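Local coordinates for protein laminin subunit ALPHA-1 (Mus musculus, PDB 2JD4) that forms part of laminin-111 in basement membranes, its LG4-5 domain pair carrying metal sites and probably anchoring laminin to cell-surface receptors such as dystroglycan and sulfated glycans, at residues A[19-24]-A[166-171]; A[48-53]-A[103-108]; A[257-262]-A[295-300]; A[270-275]-A[302-307]. The protein carries 4 engineered substitutions. All coordinates share one frame; numbering follows the deposited sequence.

Contact 1. Residues A[19-24]-A[166-171]; sequences AGAHQF and PACIGE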
loop_
_atom_site.group_PDB
_atom_site.type_symbol
_atom_site.label_atom_id
_atom_site.label_comp_id
_atom_site.label_asym_id
_atom_site.label_seq_id
_atom_site.Cartn_x
_atom_site.Cartn_y
_atom_site.Cartn_z
ATOM N N ALA A 19 -17.190 12.321 -1.527
ATOM C CA ALA A 19 -17.066 13.515 -2.354
ATOM C C ALA A 19 -16.002 14.461 -1.800
ATOM O O ALA A 19 -15.882 14.634 -0.591
ATOM C CB ALA A 19 -18.412 14.237 -2.431
ATOM N N GLY A 20 -15.222 15.063 -2.691
ATOM C CA GLY A 20 -14.207 16.009 -2.262
ATOM C C GLY A 20 -13.107 15.425 -1.390
ATOM O O GLY A 20 -12.648 16.064 -0.436
ATOM N N ALA A 21 -12.695 14.203 -1.702
ATOM C CA ALA A 21 -11.627 13.560 -0.948
ATOM C C ALA A 21 -10.749 12.829 -1.948
ATOM O O ALA A 21 -11.222 12.437 -3.022
ATOM C CB ALA A 21 -12.202 12.582 0.067
ATOM N N HIS A 22 -9.478 12.643 -1.604
ATOM C CA HIS A 22 -8.563 11.953 -2.505
ATOM C C HIS A 22 -7.800 10.824 -1.808
ATOM O O HIS A 22 -7.385 10.959 -0.655
ATOM C CB HIS A 22 -7.567 12.965 -3.095
ATOM C CG HIS A 22 -8.218 14.062 -3.882
ATOM N ND1 HIS A 22 -8.485 13.958 -5.230
ATOM C CD2 HIS A 22 -8.672 15.281 -3.505
ATOM C CE1 HIS A 22 -9.072 15.063 -5.650
ATOM N NE2 HIS A 22 -9.199 15.883 -4.622
ATOM N N GLN A 23 -7.617 9.715 -2.520
ATOM C CA GLN A 23 -6.883 8.576 -1.987
ATOM C C GLN A 23 -5.474 8.610 -2.574
ATOM O O GLN A 23 -5.312 8.688 -3.787
ATOM C CB GLN A 23 -7.548 7.251 -2.384
ATOM C CG GLN A 23 -6.810 6.008 -1.864
ATOM C CD GLN A 23 -7.085 5.723 -0.396
ATOM O OE1 GLN A 23 -6.411 4.898 0.221
ATOM N NE2 GLN A 23 -8.088 6.397 0.166
ATOM N N PHE A 24 -4.465 8.550 -1.712
ATOM C CA PHE A 24 -3.080 8.555 -2.161
ATOM C C PHE A 24 -2.442 7.195 -1.859
ATOM O O PHE A 24 -3.105 6.285 -1.361
ATOM C CB PHE A 24 -2.297 9.681 -1.471
ATOM C CG PHE A 24 -2.836 11.054 -1.760
ATOM C CD1 PHE A 24 -3.847 11.598 -0.971
ATOM C CD2 PHE A 24 -2.353 11.793 -2.841
ATOM C CE1 PHE A 24 -4.374 12.865 -1.254
ATOM C CE2 PHE A 24 -2.869 13.054 -3.133
ATOM C CZ PHE A 24 -3.885 13.591 -2.335
ATOM N N PRO A 166 -0.392 5.997 2.020
ATOM C CA PRO A 166 -1.580 5.247 1.593
ATOM C C PRO A 166 -2.731 5.695 2.482
ATOM O O PRO A 166 -2.992 5.084 3.518
ATOM C CB PRO A 166 -1.198 3.785 1.866
ATOM C CG PRO A 166 0.308 3.807 1.921
ATOM C CD PRO A 166 0.582 5.089 2.650
ATOM N N ALA A 167 -3.404 6.772 2.093
ATOM C CA ALA A 167 -4.505 7.289 2.896
ATOM C C ALA A 167 -5.422 8.196 2.092
ATOM O O ALA A 167 -5.063 8.657 1.008
ATOM C CB ALA A 167 -3.950 8.072 4.095
ATOM N N CYS A 168 -6.598 8.452 2.655
ATOM C CA CYS A 168 -7.583 9.336 2.054
ATOM C C CYS A 168 -7.442 10.669 2.772
ATOM O O CYS A 168 -7.360 10.712 4.000
ATOM C CB CYS A 168 -8.997 8.799 2.271
ATOM S SG CYS A 168 -10.273 9.858 1.510
ATOM N N ILE A 169 -7.404 11.754 2.014
ATOM C CA ILE A 169 -7.279 13.074 2.611
ATOM C C ILE A 169 -8.433 13.958 2.150
ATOM O O ILE A 169 -8.741 14.022 0.965
ATOM C CB ILE A 169 -5.945 13.741 2.227
ATOM C CG1 ILE A 169 -4.773 12.885 2.715
ATOM C CG2 ILE A 169 -5.853 15.120 2.871
ATOM C CD1 ILE A 169 -3.403 13.455 2.349
ATOM N N GLY A 170 -9.080 14.617 3.102
ATOM C CA GLY A 170 -10.187 15.484 2.767
ATOM C C GLY A 170 -9.693 16.881 2.452
ATOM O O GLY A 170 -8.674 17.057 1.779
ATOM N N GLU A 171 -10.404 17.879 2.961
ATOM C CA GLU A 171 -10.043 19.266 2.721
ATOM C C GLU A 171 -8.805 19.664 3.535
ATOM O O GLU A 171 -8.522 19.081 4.578
ATOM C CB GLU A 171 -11.220 20.182 3.088
ATOM C CG GLU A 171 -12.526 19.899 2.333
ATOM C CD GLU A 171 -12.366 19.923 0.824
ATOM O OE1 GLU A 171 -11.532 20.706 0.321
ATOM O OE2 GLU A 171 -13.083 19.166 0.132
#
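The carbonyl oxygen of H22 is gripped from two neighbouring residues of the opposite strand: the amide N of I169 donates to O of H22 at 2.8 Å, and the CA-H of C168 adds a weaker contact. These residues build a short antiparallel pairing in a sheet of the first laminin G domain, whose fold is a jelly-roll beta sandwich. H22 and I169 are a hydrogen-bonded pair, completed by the bond from N of H22 to O of I169, while Q23 and C168 form the non-hydrogen-bonded pair that follows. One step on, O of A167 takes a nearly straight bond from N of F24 (2.8 Å, 172° at the hydrogen), with the CA-H of Q23 leaning on the same oxygen.

Q23 and C168 share one face of the sheet. CG of Q23 lies anti to its backbone N (chi1 179°), and the chain then bends at chi2, which brings CD over toward A167; NE2 of Q23 lies 3.3 Å from CB of C168. An alanine here would probably leave CB of C168 without this amide cover and open a gap beside the disulfide that joins C168 to C193. The sulfur itself is packed by A21, whose CB lies 3.6 Å from SG of C168.

H22 and F24 both touch L32 in strand 31-35 of the facing sheet. The side chains of F24 and I169 cross at about a right angle, with CD1 of I169 lying 3.8 Å from CE1 of F24, oblique to the ring.

Contact 2. Residues A[48-53]-A[103-108]; sequences QLSIRT and GKWHTV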
loop_
_atom_site.group_PDB
_atom_site.type_symbol
_atom_site.label_atom_id
_atom_site.label_comp_id
_atom_site.label_asym_id
_atom_site.label_seq_id
_atom_site.Cartn_x
_atom_site.Cartn_y
_atom_site.Cartn_z
ATOM N N GLN A 48 -4.189 22.603 8.477
ATOM C CA GLN A 48 -5.216 21.776 9.085
ATOM C C GLN A 48 -5.791 20.889 7.987
ATOM O O GLN A 48 -6.094 21.365 6.893
ATOM C CB GLN A 48 -6.317 22.647 9.696
ATOM C CG GLN A 48 -7.275 21.890 10.590
ATOM C CD GLN A 48 -8.320 22.797 11.217
ATOM O OE1 GLN A 48 -7.993 23.856 11.758
ATOM N NE2 GLN A 48 -9.583 22.384 11.151
ATOM N N LEU A 49 -5.933 19.601 8.283
ATOM C CA LEU A 49 -6.462 18.647 7.310
ATOM C C LEU A 49 -7.094 17.464 8.028
ATOM O O LEU A 49 -6.941 17.317 9.230
ATOM C CB LEU A 49 -5.334 18.168 6.386
ATOM C CG LEU A 49 -4.099 17.507 7.008
ATOM C CD1 LEU A 49 -4.374 16.025 7.250
ATOM C CD2 LEU A 49 -2.909 17.672 6.082
ATOM N N SER A 50 -7.829 16.637 7.292
ATOM C CA SER A 50 -8.456 15.452 7.877
ATOM C C SER A 50 -7.856 14.254 7.151
ATOM O O SER A 50 -7.656 14.298 5.937
ATOM C CB SER A 50 -9.979 15.487 7.691
ATOM O OG SER A 50 -10.328 15.514 6.317
ATOM N N ILE A 51 -7.563 13.191 7.890
ATOM C CA ILE A 51 -6.949 12.021 7.291
ATOM C C ILE A 51 -7.517 10.714 7.828
ATOM O O ILE A 51 -7.974 10.638 8.966
ATOM C CB ILE A 51 -5.418 12.071 7.512
ATOM C CG1 ILE A 51 -4.718 10.973 6.706
ATOM C CG2 ILE A 51 -5.113 11.945 8.997
ATOM C CD1 ILE A 51 -3.212 11.171 6.609
ATOM N N ARG A 52 -7.504 9.693 6.979
ATOM C CA ARG A 52 -8.003 8.364 7.324
ATOM C C ARG A 52 -7.034 7.359 6.702
ATOM O O ARG A 52 -6.813 7.381 5.488
ATOM C CB ARG A 52 -9.401 8.163 6.746
ATOM C CG ARG A 52 -9.964 6.791 7.001
ATOM C CD ARG A 52 -10.441 6.196 5.696
ATOM N NE ARG A 52 -11.868 6.352 5.525
ATOM C CZ ARG A 52 -12.514 6.095 4.396
ATOM N NH1 ARG A 52 -11.856 5.673 3.323
ATOM N NH2 ARG A 52 -13.825 6.255 4.352
ATOM N N THR A 53 -6.483 6.464 7.517
ATOM C CA THR A 53 -5.494 5.510 7.011
ATOM C C THR A 53 -5.266 4.259 7.872
ATOM O O THR A 53 -5.600 4.228 9.054
ATOM C CB THR A 53 -4.139 6.230 6.857
ATOM O OG1 THR A 53 -3.159 5.332 6.329
ATOM C CG2 THR A 53 -3.668 6.753 8.216
ATOM N N GLY A 103 -7.958 3.507 10.695
ATOM C CA GLY A 103 -8.977 3.538 9.658
ATOM C C GLY A 103 -10.145 4.475 9.916
ATOM O O GLY A 103 -11.146 4.436 9.203
ATOM N N LYS A 104 -10.033 5.307 10.944
ATOM C CA LYS A 104 -11.092 6.260 11.255
ATOM C C LYS A 104 -10.587 7.666 10.941
ATOM O O LYS A 104 -9.382 7.921 10.971
ATOM C CB LYS A 104 -11.491 6.154 12.728
ATOM C CG LYS A 104 -12.151 4.825 13.093
ATOM C CD LYS A 104 -12.444 4.751 14.582
ATOM C CE LYS A 104 -13.247 3.507 14.933
ATOM N NZ LYS A 104 -12.510 2.253 14.624
ATOM N N TRP A 105 -11.506 8.573 10.630
ATOM C CA TRP A 105 -11.130 9.947 10.306
ATOM C C TRP A 105 -10.557 10.711 11.496
ATOM O O TRP A 105 -11.089 10.649 12.605
ATOM C CB TRP A 105 -12.331 10.719 9.755
ATOM C CG TRP A 105 -12.707 10.337 8.355
ATOM C CD1 TRP A 105 -13.716 9.493 7.969
ATOM C CD2 TRP A 105 -12.063 10.769 7.154
ATOM N NE1 TRP A 105 -13.736 9.379 6.594
ATOM C CE2 TRP A 105 -12.731 10.152 6.071
ATOM C CE3 TRP A 105 -10.981 11.620 6.885
ATOM C CZ2 TRP A 105 -12.352 10.361 4.741
ATOM C CZ3 TRP A 105 -10.604 11.826 5.565
ATOM C CH2 TRP A 105 -11.292 11.197 4.507
ATOM N N HIS A 106 -9.472 11.437 11.249
ATOM C CA HIS A 106 -8.824 12.242 12.280
ATOM C C HIS A 106 -8.574 13.645 11.735
ATOM O O HIS A 106 -8.390 13.826 10.531
ATOM C CB HIS A 106 -7.475 11.633 12.670
ATOM C CG HIS A 106 -7.570 10.251 13.234
ATOM N ND1 HIS A 106 -8.129 9.986 14.466
ATOM C CD2 HIS A 106 -7.174 9.056 12.734
ATOM C CE1 HIS A 106 -8.072 8.686 14.700
ATOM N NE2 HIS A 106 -7.499 8.100 13.665
ATOM N N THR A 107 -8.577 14.636 12.617
ATOM C CA THR A 107 -8.291 16.002 12.206
ATOM C C THR A 107 -6.866 16.257 12.685
ATOM O O THR A 107 -6.514 15.905 13.810
ATOM C CB THR A 107 -9.249 17.010 12.863
ATOM O OG1 THR A 107 -9.107 16.947 14.286
ATOM C CG2 THR A 107 -10.687 16.691 12.485
ATOM N N VAL A 108 -6.044 16.844 11.825
ATOM C CA VAL A 108 -4.651 17.109 12.165
ATOM C C VAL A 108 -4.285 18.564 11.921
ATOM O O VAL A 108 -4.726 19.169 10.951
ATOM C CB VAL A 108 -3.709 16.217 11.330
ATOM C CG1 VAL A 108 -2.254 16.612 11.577
ATOM C CG2 VAL A 108 -3.938 14.743 11.694
HETATM O O HOH W 1 -7.146 6.673 10.191
#
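Regular antiparallel pairing, with R52 laid against the W105 indole at one end, joins adjacent strands of one sheet of the first laminin G sandwich. Reciprocal backbone bonds link L49 with V108 and I51 with H106; the shortest include N of I51 to O of H106, 2.8 Å. Beyond them a water takes the N-H of T53 at 2.8 Å and donates to O of K104, bridging the strands, which meet again where N of G103 donates to O of T53.

CB of R52 sits 3.7 Å above the centre of the six-membered ring of W105, a CH-pi contact. CG is anti to the backbone N (chi1 177°) and touches O of G103 at 3.4 Å. Bends at chi2 and chi3 follow, and NE lies 3.7 Å from NE1 of W105, the guanidinium and indole planes 48° apart. NH2 goes on to the carbonyl oxygen of Y194. An alanine here would keep CB over the indole but would probably leave that oxygen without this donor and NE1 of W105 without its cover.

H106 is held at both ring nitrogens, by D122 and D102. L49 and I51 reach I60 of strand 58-64 in the facing sheet, while strand 167-174 pairs with the other edge of strand 44-53.

Contact 3. Residues A[257-262]-A[295-300]; sequences VLFHVN and HRIVLT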
loop_
_atom_site.group_PDB
_atom_site.type_symbol
_atom_site.label_atom_id
_atom_site.label_comp_id
_atom_site.label_asym_id
_atom_site.label_seq_id
_atom_site.Cartn_x
_atom_site.Cartn_y
_atom_site.Cartn_z
ATOM N N VAL A 257 -7.402 -24.145 -2.824
ATOM C CA VAL A 257 -6.141 -23.431 -2.945
ATOM C C VAL A 257 -5.059 -24.424 -3.366
ATOM O O VAL A 257 -4.915 -25.493 -2.760
ATOM C CB VAL A 257 -5.741 -22.765 -1.611
ATOM C CG1 VAL A 257 -4.381 -22.093 -1.745
ATOM C CG2 VAL A 257 -6.788 -21.732 -1.217
ATOM N N LEU A 258 -4.314 -24.069 -4.411
ATOM C CA LEU A 258 -3.245 -24.915 -4.928
ATOM C C LEU A 258 -1.899 -24.204 -4.856
ATOM O O LEU A 258 -1.788 -23.016 -5.181
ATOM C CB LEU A 258 -3.523 -25.296 -6.382
ATOM C CG LEU A 258 -4.909 -25.840 -6.727
ATOM C CD1 LEU A 258 -4.977 -26.162 -8.218
ATOM C CD2 LEU A 258 -5.200 -27.080 -5.893
ATOM N N PHE A 259 -0.884 -24.947 -4.426
ATOM C CA PHE A 259 0.479 -24.448 -4.309
ATOM C C PHE A 259 1.343 -25.372 -5.171
ATOM O O PHE A 259 1.603 -26.512 -4.788
ATOM C CB PHE A 259 0.912 -24.498 -2.837
ATOM C CG PHE A 259 2.341 -24.085 -2.589
ATOM C CD1 PHE A 259 2.943 -23.087 -3.344
ATOM C CD2 PHE A 259 3.061 -24.658 -1.547
ATOM C CE1 PHE A 259 4.240 -22.663 -3.065
ATOM C CE2 PHE A 259 4.361 -24.243 -1.254
ATOM C CZ PHE A 259 4.952 -23.243 -2.013
ATOM N N HIS A 260 1.751 -24.885 -6.343
ATOM C CA HIS A 260 2.572 -25.667 -7.271
ATOM C C HIS A 260 4.031 -25.263 -7.189
ATOM O O HIS A 260 4.354 -24.094 -6.997
ATOM C CB HIS A 260 2.129 -25.449 -8.719
ATOM C CG HIS A 260 0.665 -25.641 -8.953
ATOM N ND1 HIS A 260 0.050 -26.871 -8.868
ATOM C CD2 HIS A 260 -0.305 -24.756 -9.290
ATOM C CE1 HIS A 260 -1.236 -26.736 -9.142
ATOM N NE2 HIS A 260 -1.476 -25.462 -9.400
ATOM N N VAL A 261 4.915 -26.234 -7.367
ATOM C CA VAL A 261 6.342 -25.970 -7.342
ATOM C C VAL A 261 7.030 -26.883 -8.352
ATOM O O VAL A 261 6.662 -28.049 -8.488
ATOM C CB VAL A 261 6.928 -26.234 -5.938
ATOM C CG1 VAL A 261 8.447 -26.257 -5.994
ATOM C CG2 VAL A 261 6.461 -25.152 -4.973
ATOM N N ASN A 262 8.008 -26.346 -9.075
ATOM C CA ASN A 262 8.752 -27.145 -10.047
ATOM C C ASN A 262 10.229 -26.793 -9.963
ATOM O O ASN A 262 10.632 -25.680 -10.307
ATOM C CB ASN A 262 8.252 -26.899 -11.472
ATOM C CG ASN A 262 8.792 -27.923 -12.456
ATOM O OD1 ASN A 262 9.983 -28.227 -12.450
ATOM N ND2 ASN A 262 7.918 -28.457 -13.308
ATOM N N HIS A 295 13.355 -30.621 0.300
ATOM C CA HIS A 295 12.502 -31.611 -0.351
ATOM C C HIS A 295 11.125 -31.597 0.296
ATOM O O HIS A 295 10.541 -32.649 0.551
ATOM C CB HIS A 295 13.120 -33.014 -0.227
ATOM C CG HIS A 295 12.395 -34.075 -1.005
ATOM N ND1 HIS A 295 12.717 -35.413 -0.917
ATOM C CD2 HIS A 295 11.371 -33.994 -1.891
ATOM C CE1 HIS A 295 11.924 -36.109 -1.712
ATOM N NE2 HIS A 295 11.099 -35.273 -2.315
ATOM N N ARG A 296 10.604 -30.402 0.563
ATOM C CA ARG A 296 9.295 -30.294 1.192
ATOM C C ARG A 296 8.486 -29.072 0.767
ATOM O O ARG A 296 9.028 -27.982 0.578
ATOM C CB ARG A 296 9.443 -30.298 2.715
ATOM C CG ARG A 296 8.121 -30.200 3.458
ATOM C CD ARG A 296 8.316 -30.352 4.953
ATOM N NE ARG A 296 8.972 -31.613 5.280
ATOM C CZ ARG A 296 9.153 -32.064 6.516
ATOM N NH1 ARG A 296 8.724 -31.357 7.553
ATOM N NH2 ARG A 296 9.765 -33.224 6.715
ATOM N N ILE A 297 7.179 -29.280 0.634
ATOM C CA ILE A 297 6.235 -28.236 0.246
ATOM C C ILE A 297 5.037 -28.290 1.195
ATOM O O ILE A 297 4.327 -29.295 1.255
ATOM C CB ILE A 297 5.757 -28.452 -1.208
ATOM C CG1 ILE A 297 6.885 -28.094 -2.177
ATOM C CG2 ILE A 297 4.520 -27.628 -1.490
ATOM C CD1 ILE A 297 6.578 -28.433 -3.617
ATOM N N VAL A 298 4.814 -27.205 1.933
ATOM C CA VAL A 298 3.713 -27.154 2.888
ATOM C C VAL A 298 2.764 -25.975 2.655
ATOM O O VAL A 298 3.191 -24.822 2.600
ATOM C CB VAL A 298 4.248 -27.063 4.342
ATOM C CG1 VAL A 298 3.089 -27.041 5.322
ATOM C CG2 VAL A 298 5.180 -28.241 4.637
ATOM N N LEU A 299 1.476 -26.288 2.528
ATOM C CA LEU A 299 0.427 -25.289 2.331
ATOM C C LEU A 299 -0.487 -25.297 3.554
ATOM O O LEU A 299 -1.005 -26.344 3.948
ATOM C CB LEU A 299 -0.402 -25.602 1.077
ATOM C CG LEU A 299 -1.639 -24.710 0.890
ATOM C CD1 LEU A 299 -1.217 -23.249 0.826
ATOM C CD2 LEU A 299 -2.394 -25.113 -0.370
ATOM N N THR A 300 -0.683 -24.130 4.155
ATOM C CA THR A 300 -1.529 -24.020 5.334
ATOM C C THR A 300 -2.575 -22.923 5.145
ATOM O O THR A 300 -2.234 -21.762 4.898
ATOM C CB THR A 300 -0.680 -23.698 6.574
ATOM O OG1 THR A 300 0.380 -24.656 6.690
ATOM C CG2 THR A 300 -1.535 -23.742 7.832
#
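I297 presents a forked knob to F259 and V261, and its two branches meet different partners. CG1 lies anti to the carbonyl carbon (chi1 -73°), which turns CG2 anti to the backbone N. The extended branch carries CD1 tip to tip against V261, 3.2 Å from its CB, closer than carbons normally lie, so that the exact spacing is best treated with caution; CD1 also lies near both methyl groups of the valine. The short branch works on the aromatic neighbour instead: CG2 of I297 lies 3.3 Å from CD2 of F259, obliquely to the ring.

F259 is the bump that answers. Its CG is anti to the backbone N (chi1 176°), and its ring reaches across between I297 and L299, far enough for CE2 to lie 4.1 Å from O of V298. Further along, L299 sits in the hollow between V257 and F259. Its CD2 meets CG1 of V257 at 3.9 Å and comes nearer still to the backbone, 3.5 Å from O of V257, while CB of F259 also borders it.

The two strands belong to opposite sheets of the second laminin G domain, and this is core packing of its beta sandwich. Their axes pass 8.1 Å apart and run 162° from parallel, too far for backbone pairing, so side chains span the gap, packing on one another and on backbone oxygens. L250 and A290 lie against F259 as well, and I268 against I297. The side chain of V261 is about 10 Å from a bound magnesium ion.

Contact 4. Residues A[270-275]-A[302-307]; sequences ATYQPR and DGNSVR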
loop_
_atom_site.group_PDB
_atom_site.type_symbol
_atom_site.label_atom_id
_atom_site.label_comp_id
_atom_site.label_asym_id
_atom_site.label_seq_id
_atom_site.Cartn_x
_atom_site.Cartn_y
_atom_site.Cartn_z
ATOM N N ALA A 270 0.521 -29.175 -3.801
ATOM C CA ALA A 270 -0.132 -29.332 -2.503
ATOM C C ALA A 270 -1.522 -28.715 -2.671
ATOM O O ALA A 270 -1.644 -27.545 -3.037
ATOM C CB ALA A 270 0.643 -28.594 -1.426
ATOM N N THR A 271 -2.564 -29.490 -2.395
ATOM C CA THR A 271 -3.935 -29.016 -2.568
ATOM C C THR A 271 -4.759 -28.948 -1.283
ATOM O O THR A 271 -4.829 -29.919 -0.527
ATOM C CB THR A 271 -4.684 -29.915 -3.579
ATOM O OG1 THR A 271 -4.046 -29.830 -4.859
ATOM C CG2 THR A 271 -6.131 -29.497 -3.710
ATOM N N TYR A 272 -5.386 -27.795 -1.048
ATOM C CA TYR A 272 -6.230 -27.597 0.130
ATOM C C TYR A 272 -7.695 -27.445 -0.263
ATOM O O TYR A 272 -8.066 -26.492 -0.949
ATOM C CB TYR A 272 -5.814 -26.347 0.914
ATOM C CG TYR A 272 -6.789 -26.002 2.026
ATOM C CD1 TYR A 272 -6.936 -26.839 3.134
ATOM C CD2 TYR A 272 -7.599 -24.868 1.945
ATOM C CE1 TYR A 272 -7.867 -26.559 4.135
ATOM C CE2 TYR A 272 -8.536 -24.578 2.942
ATOM C CZ TYR A 272 -8.662 -25.428 4.033
ATOM O OH TYR A 272 -9.579 -25.148 5.022
ATOM N N GLN A 273 -8.530 -28.382 0.174
ATOM C CA GLN A 273 -9.954 -28.313 -0.129
ATOM C C GLN A 273 -10.760 -28.228 1.160
ATOM O O GLN A 273 -10.704 -29.128 1.997
ATOM C CB GLN A 273 -10.398 -29.533 -0.934
ATOM C CG GLN A 273 -11.891 -29.553 -1.225
ATOM C CD GLN A 273 -12.260 -30.543 -2.305
ATOM O OE1 GLN A 273 -11.971 -31.734 -2.199
ATOM N NE2 GLN A 273 -12.905 -30.054 -3.359
ATOM N N PRO A 274 -11.517 -27.135 1.339
ATOM C CA PRO A 274 -12.341 -26.933 2.537
ATOM C C PRO A 274 -13.585 -27.823 2.555
ATOM O O PRO A 274 -14.010 -28.327 1.515
ATOM C CB PRO A 274 -12.689 -25.451 2.459
ATOM C CG PRO A 274 -12.813 -25.229 0.980
ATOM C CD PRO A 274 -11.604 -25.970 0.438
ATOM N N ARG A 275 -14.163 -28.001 3.741
ATOM C CA ARG A 275 -15.357 -28.828 3.912
ATOM C C ARG A 275 -16.477 -28.389 2.973
ATOM O O ARG A 275 -17.150 -29.220 2.363
ATOM C CB ARG A 275 -15.861 -28.748 5.356
ATOM C CG ARG A 275 -14.790 -28.912 6.422
ATOM C CD ARG A 275 -15.424 -29.020 7.805
ATOM N NE ARG A 275 -14.483 -28.717 8.880
ATOM C CZ ARG A 275 -13.993 -27.505 9.126
ATOM N NH1 ARG A 275 -14.356 -26.475 8.371
ATOM N NH2 ARG A 275 -13.145 -27.319 10.128
ATOM N N ASP A 302 -5.942 -21.214 6.986
ATOM C CA ASP A 302 -6.701 -21.094 8.222
ATOM C C ASP A 302 -6.237 -22.121 9.257
ATOM O O ASP A 302 -7.044 -22.672 10.007
ATOM C CB ASP A 302 -8.204 -21.256 7.962
ATOM C CG ASP A 302 -8.778 -20.124 7.125
ATOM O OD1 ASP A 302 -8.260 -18.988 7.229
ATOM O OD2 ASP A 302 -9.751 -20.364 6.375
ATOM N N GLY A 303 -4.933 -22.379 9.290
ATOM C CA GLY A 303 -4.391 -23.328 10.249
ATOM C C GLY A 303 -4.338 -24.777 9.791
ATOM O O GLY A 303 -3.694 -25.604 10.435
ATOM N N ASN A 304 -5.010 -25.088 8.686
ATOM C CA ASN A 304 -5.035 -26.446 8.146
ATOM C C ASN A 304 -3.865 -26.659 7.187
ATOM O O ASN A 304 -3.750 -25.967 6.173
ATOM C CB ASN A 304 -6.359 -26.682 7.421
ATOM C CG ASN A 304 -7.561 -26.380 8.297
ATOM O OD1 ASN A 304 -7.889 -27.143 9.207
ATOM N ND2 ASN A 304 -8.214 -25.253 8.037
ATOM N N SER A 305 -3.003 -27.622 7.506
ATOM C CA SER A 305 -1.834 -27.907 6.679
ATOM C C SER A 305 -1.978 -29.117 5.766
ATOM O O SER A 305 -2.689 -30.070 6.075
ATOM C CB SER A 305 -0.595 -28.103 7.562
ATOM O OG SER A 305 -0.210 -26.896 8.197
ATOM N N VAL A 306 -1.283 -29.055 4.632
ATOM C CA VAL A 306 -1.268 -30.123 3.635
ATOM C C VAL A 306 0.101 -30.052 2.967
ATOM O O VAL A 306 0.504 -28.994 2.485
ATOM C CB VAL A 306 -2.356 -29.920 2.563
ATOM C CG1 VAL A 306 -2.286 -31.039 1.545
ATOM C CG2 VAL A 306 -3.727 -29.888 3.210
ATOM N N ARG A 307 0.820 -31.169 2.938
ATOM C CA ARG A 307 2.149 -31.160 2.344
ATOM C C ARG A 307 2.440 -32.282 1.359
ATOM O O ARG A 307 1.660 -33.222 1.206
ATOM C CB ARG A 307 3.203 -31.172 3.452
ATOM C CG ARG A 307 3.191 -32.416 4.323
ATOM C CD ARG A 307 3.791 -32.108 5.683
ATOM N NE ARG A 307 2.938 -31.189 6.436
ATOM C CZ ARG A 307 3.307 -30.553 7.543
ATOM N NH1 ARG A 307 4.525 -30.726 8.039
ATOM N NH2 ARG A 307 2.453 -29.748 8.160
#
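A beta hairpin of the second laminin G domain, strands 296-301 and 304-308, turns its last strand toward the end of strand 267-272, where Y272, N304 and V306 meet. The turn itself has the backbone angles of a type I' turn, with D302 and G303 at its corners; a side chain at G303 would collide with the carbonyl oxygen of D302. The D302 carboxylate is bonded to N of T287 and to ND1 of H286, which ties the turn to strand 286-293.

Y272 does most of the reaching across. Its CG is anti to the backbone N (chi1 172°), and the ring and the N304 amide come to lie almost in the same orientation, their planes 10° apart although the side chains cross. CE1 of Y272 packs at 3.6 Å on CB of N304, and OH of Y272 lies 3.3 Å from ND2 of N304. That ND2 is bonded within its own hairpin, to O of V301, which fixes the amide.

V306 packs against strand 267-272 further along. Its CG2 faces the edge of the Y272 ring, 4.4 Å from CD1 of Y272, while CG1 of V306 rests 3.5 Å from O of T271. A270 adds a light touch, its CB 3.9 Å from O of V306. L299 and V301 back the same tyrosine from the inner strand of the hairpin.

The strand axes approach to 6.2 Å, yet the backbones do not pair: two border strands from opposed sheets close one flank through side chains, an arrangement characteristic of the margin of a beta sandwich such as the laminin G jelly roll.

How the contacts relate
From the N terminus, 19-24 is met first, and its partner 166-171 follows after 141 intervening residues, so contact 1 closes a long loop over the first laminin G domain. Contact 2 opens and closes within that loop. Both use one sheet, where 44-53 and 167-174 are neighbours: N of C168 probably bonds to O of R52, and O of P166 to OG1 of T53. In the second domain contacts 3 and 4 follow, their segments alternating along the chain, so the two loops cross. They pack strand 256-262 on 296-301 and 267-272 on 304-308 across the sandwich. The two groups' centres lie about 40 Å or more apart.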